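Local coordinates for protein beta-galactosidase/beta-glucuronidase (Faecalibacterium prausnitzii L2-6, PDB 6MVF) that binds FMN and, as a family 2 glycoside hydrolase, acts as a beta-glucuronidase, cleaving glucuronic acid from beta-glucuronides, at residues Ala96-Ala109 against Leu126-Asn140. Numbering follows the deposited sequence.
Sequences AALDATVKVNGTVA and LCRDGDNELTIEVSN
Val102 CG1 rests against Leu134 CD1 at 3.8 Å, the methyl being swung away from the valine's own backbone N (chi1 -177°) and across to the neighbouring strand. Val104 CG2 meets the same leucine methyl, while Val102 CG2 turns to Ile136 CG1. Ala100 and Val138 continue this buried face, and Phe119 of strand 119-122 packs on Ala100 and Val102. Towards the hairpin end Leu126 closes the apolar row: its CB lies 3.9 Å from Val104 CB and its CD1 reaches Ala109 CB. Strands 99-104 and 131-139 run antiparallel at 167° as the neighbouring inner strands of a six-stranded sheet in the family 2 sugar-binding domain, a jelly-roll-like beta sandwich in this family. Paired backbone bonds join Thr101 with Glu137 and Lys103 with Thr135; at one end the ladder finishes in a classic beta bulge, where Ser139 O takes Leu98 N and, weakly, Asp99 N, Leu98 following a cis peptide bond. On the other face the side chains are polar, and Lys103 NZ forms a salt bridge with Glu137 OE1 at 2.9 Å. Asn105 is the second residue of the type I' turn from Val104 to Thr107, and its side-chain amide ties the turn to 126-133. OD1 accepts Glu133 N at 2.8 Å; ND2 gives one hydrogen to Asn132 OD1 (2.9 Å), nearly in its own amide plane, and the other to Leu126 O. Asn132 OD1 also takes Arg128 N. Over the amide the Arg128 guanidinium lies stacked, planes 19° apart, with Asn105 OD1 above its centre and Asp131 O bonded to NE at its edge.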
ATOM      1  N   ALA A  96     -17.942  25.549   6.737  1.00 31.12           N
ATOM      2  CA  ALA A  96     -19.378  25.502   6.486  1.00 37.26           C
ATOM      3  C   ALA A  96     -19.753  26.763   5.717  1.00 34.54           C
ATOM      4  O   ALA A  96     -19.805  27.856   6.292  1.00 34.74           O
ATOM      5  CB  ALA A  96     -20.172  25.381   7.791  1.00 27.22           C
ATOM      6  N   ALA A  97     -20.028  26.610   4.428  1.00 28.80           N
ATOM      7  CA  ALA A  97     -20.232  27.749   3.543  1.00 36.67           C
ATOM      8  C   ALA A  97     -21.723  28.044   3.445  1.00 38.27           C
ATOM      9  O   ALA A  97     -22.474  27.205   2.938  1.00 37.15           O
ATOM     10  CB  ALA A  97     -19.642  27.443   2.169  1.00 26.38           C
ATOM     11  N   LEU A  98     -22.164  29.223   3.913  1.00 33.84           N
ATOM     12  CA  LEU A  98     -21.353  30.334   4.428  1.00 31.18           C
ATOM     13  C   LEU A  98     -21.536  30.605   5.926  1.00 34.29           C
ATOM     14  O   LEU A  98     -20.735  31.298   6.552  1.00 32.81           O
ATOM     15  CB  LEU A  98     -21.718  31.611   3.689  1.00 22.74           C
ATOM     16  CG  LEU A  98     -21.442  31.611   2.202  1.00 33.36           C
ATOM     17  CD1 LEU A  98     -21.977  32.908   1.599  1.00 35.40           C
ATOM     18  CD2 LEU A  98     -19.936  31.455   1.964  1.00 33.45           C
ATOM     19  N   ASP A  99     -22.622  30.064   6.473  1.00 39.09           N
ATOM     20  CA  ASP A  99     -23.146  30.393   7.791  1.00 37.27           C
ATOM     21  C   ASP A  99     -23.702  29.107   8.372  1.00 39.06           C
ATOM     22  O   ASP A  99     -24.342  28.341   7.648  1.00 44.77           O
ATOM     23  CB  ASP A  99     -24.243  31.463   7.673  1.00 40.23           C
ATOM     24  CG  ASP A  99     -24.566  32.142   8.995  1.00 58.49           C
ATOM     25  OD1 ASP A  99     -23.992  31.745  10.035  1.00 59.67           O
ATOM     26  OD2 ASP A  99     -25.404  33.083   8.993  1.00 67.59           O
ATOM     27  N   ALA A 100     -23.448  28.845   9.655  1.00 30.60           N
ATOM     28  CA  ALA A 100     -23.748  27.523  10.189  1.00 34.07           C
ATOM     29  C   ALA A 100     -24.275  27.578  11.617  1.00 38.77           C
ATOM     30  O   ALA A 100     -23.952  28.487  12.389  1.00 41.90           O
ATOM     31  CB  ALA A 100     -22.523  26.606  10.147  1.00 37.71           C
ATOM     32  N   THR A 101     -25.087  26.573  11.957  1.00 36.65           N
ATOM     33  CA  THR A 101     -25.545  26.319  13.321  1.00 41.71           C
ATOM     34  C   THR A 101     -25.403  24.833  13.599  1.00 36.76           C
ATOM     35  O   THR A 101     -25.864  24.011  12.802  1.00 36.88           O
ATOM     36  CB  THR A 101     -27.011  26.745  13.529  1.00 39.21           C
ATOM     37  OG1 THR A 101     -27.145  28.157  13.316  1.00 43.50           O
ATOM     38  CG2 THR A 101     -27.448  26.423  14.947  1.00 34.64           C
ATOM     39  N   VAL A 102     -24.776  24.482  14.720  1.00 35.17           N
ATOM     40  CA  VAL A 102     -24.568  23.084  15.094  1.00 34.94           C
ATOM     41  C   VAL A 102     -25.477  22.755  16.272  1.00 38.86           C
ATOM     42  O   VAL A 102     -25.478  23.463  17.285  1.00 39.84           O
ATOM     43  CB  VAL A 102     -23.089  22.795  15.429  1.00 35.72           C
ATOM     44  CG1 VAL A 102     -22.882  21.303  15.742  1.00 36.64           C
ATOM     45  CG2 VAL A 102     -22.184  23.206  14.278  1.00 31.26           C
ATOM     46  N   LYS A 103     -26.246  21.676  16.146  1.00 40.16           N
ATOM     47  CA  LYS A 103     -27.084  21.175  17.231  1.00 39.24           C
ATOM     48  C   LYS A 103     -26.722  19.731  17.537  1.00 38.96           C
ATOM     49  O   LYS A 103     -26.571  18.912  16.621  1.00 39.94           O
ATOM     50  CB  LYS A 103     -28.574  21.252  16.887  1.00 37.09           C
ATOM     51  CG  LYS A 103     -29.201  22.617  16.999  1.00 36.57           C
ATOM     52  CD  LYS A 103     -30.585  22.576  16.370  1.00 46.20           C
ATOM     53  CE  LYS A 103     -31.215  23.953  16.296  1.00 50.36           C
ATOM     54  NZ  LYS A 103     -31.902  24.167  14.993  1.00 43.20           N
ATOM     55  N   VAL A 104     -26.599  19.416  18.823  1.00 37.54           N
ATOM     56  CA  VAL A 104     -26.453  18.042  19.283  1.00 38.52           C
ATOM     57  C   VAL A 104     -27.695  17.689  20.092  1.00 44.42           C
ATOM     58  O   VAL A 104     -28.036  18.386  21.058  1.00 40.79           O
ATOM     59  CB  VAL A 104     -25.173  17.847  20.106  1.00 35.70           C
ATOM     60  CG1 VAL A 104     -25.100  16.422  20.632  1.00 34.95           C
ATOM     61  CG2 VAL A 104     -23.963  18.164  19.253  1.00 34.09           C
ATOM     62  N   ASN A 105     -28.382  16.614  19.683  1.00 43.95           N
ATOM     63  CA  ASN A 105     -29.590  16.146  20.359  1.00 39.42           C
ATOM     64  C   ASN A 105     -30.563  17.296  20.626  1.00 40.53           C
ATOM     65  O   ASN A 105     -31.116  17.434  21.715  1.00 41.13           O
ATOM     66  CB  ASN A 105     -29.234  15.426  21.662  1.00 38.65           C
ATOM     67  CG  ASN A 105     -28.396  14.177  21.451  1.00 43.02           C
ATOM     68  OD1 ASN A 105     -28.604  13.402  20.502  1.00 42.70           O
ATOM     69  ND2 ASN A 105     -27.443  13.966  22.354  1.00 39.96           N
ATOM     70  N   GLY A 106     -30.735  18.170  19.640  1.00 41.09           N
ATOM     71  CA  GLY A 106     -31.717  19.228  19.721  1.00 49.10           C
ATOM     72  C   GLY A 106     -31.188  20.583  20.155  1.00 48.72           C
ATOM     73  O   GLY A 106     -31.723  21.606  19.713  1.00 53.44           O
ATOM     74  N   THR A 107     -30.153  20.620  20.993  1.00 44.01           N
ATOM     75  CA  THR A 107     -29.666  21.866  21.585  1.00 43.00           C
ATOM     76  C   THR A 107     -28.551  22.494  20.749  1.00 45.60           C
ATOM     77  O   THR A 107     -27.649  21.793  20.276  1.00 45.09           O
ATOM     78  CB  THR A 107     -29.158  21.589  23.001  1.00 45.17           C
ATOM     79  OG1 THR A 107     -30.230  21.070  23.798  1.00 48.42           O
ATOM     80  CG2 THR A 107     -28.597  22.846  23.640  1.00 42.01           C
ATOM     81  N   VAL A 108     -28.607  23.826  20.577  1.00 42.05           N
ATOM     82  CA  VAL A 108     -27.552  24.533  19.848  1.00 35.87           C
ATOM     83  C   VAL A 108     -26.233  24.377  20.586  1.00 36.62           C
ATOM     84  O   VAL A 108     -26.134  24.659  21.784  1.00 45.42           O
ATOM     85  CB  VAL A 108     -27.894  26.024  19.669  1.00 38.36           C
ATOM     86  CG1 VAL A 108     -26.765  26.738  18.950  1.00 30.71           C
ATOM     87  CG2 VAL A 108     -29.177  26.214  18.880  1.00 38.02           C
ATOM     88  N   ALA A 109     -25.212  23.904  19.875  1.00 41.82           N
ATOM     89  CA  ALA A 109     -23.856  23.832  20.412  1.00 39.03           C
ATOM     90  C   ALA A 109     -23.002  25.029  20.027  1.00 32.17           C
ATOM     91  O   ALA A 109     -22.172  25.458  20.831  1.00 31.86           O
ATOM     92  CB  ALA A 109     -23.159  22.546  19.951  1.00 39.44           C
ATOM     93  N   LEU A 126     -23.805  17.976  25.973  1.00 36.05           N
ATOM     94  CA  LEU A 126     -24.948  17.626  25.142  1.00 35.96           C
ATOM     95  C   LEU A 126     -24.935  16.161  24.716  1.00 40.95           C
ATOM     96  O   LEU A 126     -25.806  15.741  23.949  1.00 40.78           O
ATOM     97  CB  LEU A 126     -24.993  18.535  23.914  1.00 33.80           C
ATOM     98  CG  LEU A 126     -24.596  19.980  24.249  1.00 36.99           C
ATOM     99  CD1 LEU A 126     -24.511  20.858  22.985  1.00 33.75           C
ATOM    100  CD2 LEU A 126     -25.538  20.588  25.278  1.00 31.13           C
ATOM    101  N   CYS A 127     -23.990  15.372  25.218  1.00 40.42           N
ATOM    102  CA  CYS A 127     -23.795  13.997  24.789  1.00 38.43           C
ATOM    103  C   CYS A 127     -24.378  13.022  25.800  1.00 42.43           C
ATOM    104  O   CYS A 127     -24.233  13.198  27.016  1.00 39.41           O
ATOM    105  CB  CYS A 127     -22.306  13.688  24.606  1.00 46.60           C
ATOM    106  SG  CYS A 127     -21.552  14.399  23.129  1.00 50.45           S
ATOM    107  N   ARG A 128     -25.030  11.989  25.285  1.00 44.04           N
ATOM    108  CA  ARG A 128     -25.444  10.834  26.060  1.00 40.10           C
ATOM    109  C   ARG A 128     -24.705   9.606  25.535  1.00 42.50           C
ATOM    110  O   ARG A 128     -24.178   9.600  24.420  1.00 43.82           O
ATOM    111  CB  ARG A 128     -26.956  10.627  25.968  1.00 32.09           C
ATOM    112  CG  ARG A 128     -27.412  10.198  24.608  1.00 33.60           C
ATOM    113  CD  ARG A 128     -28.653  10.938  24.171  1.00 39.00           C
ATOM    114  NE  ARG A 128     -29.042  10.490  22.842  1.00 45.12           N
ATOM    115  CZ  ARG A 128     -30.151  10.852  22.209  1.00 45.17           C
ATOM    116  NH1 ARG A 128     -31.002  11.703  22.773  1.00 43.60           N
ATOM    117  NH2 ARG A 128     -30.402  10.356  21.001  1.00 42.56           N
ATOM    118  N   ASP A 129     -24.651   8.569  26.356  1.00 39.65           N
ATOM    119  CA  ASP A 129     -24.068   7.320  25.902  1.00 49.75           C
ATOM    120  C   ASP A 129     -24.872   6.740  24.740  1.00 43.64           C
ATOM    121  O   ASP A 129     -26.059   7.022  24.561  1.00 47.46           O
ATOM    122  CB  ASP A 129     -23.999   6.317  27.052  1.00 56.14           C
ATOM    123  CG  ASP A 129     -23.404   6.925  28.304  1.00 65.17           C
ATOM    124  OD1 ASP A 129     -23.325   8.177  28.353  1.00 59.84           O
ATOM    125  OD2 ASP A 129     -23.013   6.159  29.218  1.00 67.17           O
ATOM    126  N   GLY A 130     -24.196   5.922  23.936  1.00 50.96           N
ATOM    127  CA  GLY A 130     -24.823   5.363  22.758  1.00 45.75           C
ATOM    128  C   GLY A 130     -25.031   6.418  21.689  1.00 44.21           C
ATOM    129  O   GLY A 130     -24.290   7.399  21.582  1.00 41.12           O
ATOM    130  N   ASP A 131     -26.075   6.213  20.896  1.00 52.61           N
ATOM    131  CA  ASP A 131     -26.319   7.078  19.754  1.00 42.57           C
ATOM    132  C   ASP A 131     -26.646   8.496  20.202  1.00 46.74           C
ATOM    133  O   ASP A 131     -27.304   8.708  21.223  1.00 50.68           O
ATOM    134  CB  ASP A 131     -27.455   6.512  18.906  1.00 48.25           C
ATOM    135  CG  ASP A 131     -27.041   5.279  18.117  1.00 58.44           C
ATOM    136  OD1 ASP A 131     -25.837   4.946  18.121  1.00 53.87           O
ATOM    137  OD2 ASP A 131     -27.920   4.640  17.489  1.00 68.51           O
ATOM    138  N   ASN A 132     -26.140   9.468  19.444  1.00 42.36           N
ATOM    139  CA  ASN A 132     -26.513  10.870  19.563  1.00 46.12           C
ATOM    140  C   ASN A 132     -26.887  11.362  18.170  1.00 40.34           C
ATOM    141  O   ASN A 132     -26.584  10.708  17.172  1.00 41.98           O
ATOM    142  CB  ASN A 132     -25.370  11.725  20.159  1.00 36.45           C
ATOM    143  CG  ASN A 132     -25.018  11.329  21.581  1.00 41.19           C
ATOM    144  OD1 ASN A 132     -25.274  12.073  22.534  1.00 42.46           O
ATOM    145  ND2 ASN A 132     -24.427  10.147  21.736  1.00 44.73           N
ATOM    146  N   GLU A 133     -27.556  12.510  18.094  1.00 42.59           N
ATOM    147  CA  GLU A 133     -27.875  13.126  16.807  1.00 47.36           C
ATOM    148  C   GLU A 133     -27.127  14.445  16.636  1.00 42.18           C
ATOM    149  O   GLU A 133     -27.134  15.299  17.530  1.00 42.03           O
ATOM    150  CB  GLU A 133     -29.380  13.339  16.648  1.00 45.61           C
ATOM    151  CG  GLU A 133     -30.047  12.263  15.772  1.00 53.09           C
ATOM    152  CD  GLU A 133     -29.903  12.523  14.257  1.00 58.20           C
ATOM    153  OE1 GLU A 133     -29.998  13.700  13.822  1.00 48.86           O
ATOM    154  OE2 GLU A 133     -29.707  11.542  13.494  1.00 60.17           O
ATOM    155  N   LEU A 134     -26.480  14.596  15.486  1.00 42.03           N
ATOM    156  CA  LEU A 134     -25.731  15.791  15.120  1.00 40.77           C
ATOM    157  C   LEU A 134     -26.438  16.488  13.962  1.00 42.85           C
ATOM    158  O   LEU A 134     -26.706  15.861  12.926  1.00 33.48           O
ATOM    159  CB  LEU A 134     -24.295  15.420  14.734  1.00 35.63           C
ATOM    160  CG  LEU A 134     -23.319  16.466  14.199  1.00 40.02           C
ATOM    161  CD1 LEU A 134     -23.175  17.562  15.203  1.00 34.80           C
ATOM    162  CD2 LEU A 134     -21.953  15.835  13.897  1.00 35.60           C
ATOM    163  N   THR A 135     -26.737  17.781  14.144  1.00 39.14           N
ATOM    164  CA  THR A 135     -27.486  18.581  13.174  1.00 39.23           C
ATOM    165  C   THR A 135     -26.699  19.846  12.859  1.00 35.36           C
ATOM    166  O   THR A 135     -26.358  20.604  13.772  1.00 34.60           O
ATOM    167  CB  THR A 135     -28.879  18.937  13.720  1.00 39.96           C
ATOM    168  OG1 THR A 135     -29.593  17.732  14.031  1.00 48.00           O
ATOM    169  CG2 THR A 135     -29.684  19.728  12.704  1.00 33.06           C
ATOM    170  N   ILE A 136     -26.401  20.073  11.578  1.00 32.60           N
ATOM    171  CA  ILE A 136     -25.690  21.275  11.136  1.00 35.25           C
ATOM    172  C   ILE A 136     -26.539  21.982  10.081  1.00 39.03           C
ATOM    173  O   ILE A 136     -26.667  21.505   8.945  1.00 30.80           O
ATOM    174  CB  ILE A 136     -24.293  20.965  10.585  1.00 35.94           C
ATOM    175  CG1 ILE A 136     -23.485  20.139  11.588  1.00 38.09           C
ATOM    176  CG2 ILE A 136     -23.560  22.273  10.250  1.00 35.17           C
ATOM    177  CD1 ILE A 136     -22.301  19.380  10.974  1.00 32.83           C
ATOM    178  N   GLU A 137     -27.114  23.121  10.456  1.00 43.81           N
ATOM    179  CA  GLU A 137     -27.792  23.991   9.508  1.00 39.62           C
ATOM    180  C   GLU A 137     -26.758  24.866   8.827  1.00 39.13           C
ATOM    181  O   GLU A 137     -25.976  25.536   9.502  1.00 35.87           O
ATOM    182  CB  GLU A 137     -28.824  24.868  10.217  1.00 45.42           C
ATOM    183  CG  GLU A 137     -30.143  24.182  10.511  1.00 58.49           C
ATOM    184  CD  GLU A 137     -31.184  25.121  11.124  1.00 67.67           C
ATOM    185  OE1 GLU A 137     -31.862  24.683  12.089  1.00 59.10           O
ATOM    186  OE2 GLU A 137     -31.320  26.279  10.635  1.00 61.50           O
ATOM    187  N   VAL A 138     -26.762  24.865   7.496  1.00 38.19           N
ATOM    188  CA  VAL A 138     -25.808  25.619   6.695  1.00 37.81           C
ATOM    189  C   VAL A 138     -26.575  26.486   5.704  1.00 33.18           C
ATOM    190  O   VAL A 138     -27.485  26.002   5.030  1.00 34.76           O
ATOM    191  CB  VAL A 138     -24.844  24.678   5.949  1.00 36.34           C
ATOM    192  CG1 VAL A 138     -23.840  25.477   5.119  1.00 34.16           C
ATOM    193  CG2 VAL A 138     -24.151  23.768   6.920  1.00 33.54           C
ATOM    194  N   SER A 139     -26.196  27.747   5.597  1.00 30.73           N
ATOM    195  CA  SER A 139     -26.824  28.664   4.658  1.00 30.37           C
ATOM    196  C   SER A 139     -25.756  29.369   3.838  1.00 33.37           C
ATOM    197  O   SER A 139     -24.819  29.945   4.405  1.00 29.41           O
ATOM    198  CB  SER A 139     -27.678  29.697   5.382  1.00 27.69           C
ATOM    199  OG  SER A 139     -28.137  30.673   4.452  1.00 37.90           O
ATOM    200  N   ASN A 140     -25.904  29.347   2.509  1.00 27.50           N
ATOM    201  CA  ASN A 140     -25.058  30.160   1.642  1.00 31.45           C
ATOM    202  C   ASN A 140     -25.798  31.384   1.089  1.00 33.62           C
ATOM    203  O   ASN A 140     -25.435  31.915   0.031  1.00 34.87           O
ATOM    204  CB  ASN A 140     -24.464  29.307   0.520  1.00 29.06           C
ATOM    205  CG  ASN A 140     -25.495  28.858  -0.503  1.00 32.83           C
ATOM    206  OD1 ASN A 140     -26.680  28.743  -0.208  1.00 28.66           O
ATOM    207  ND2 ASN A 140     -25.027  28.585  -1.722  1.00 30.70           N
TER
HETATM  208  O   HOH W   1     -29.647  17.360  16.935  1.00 35.56           O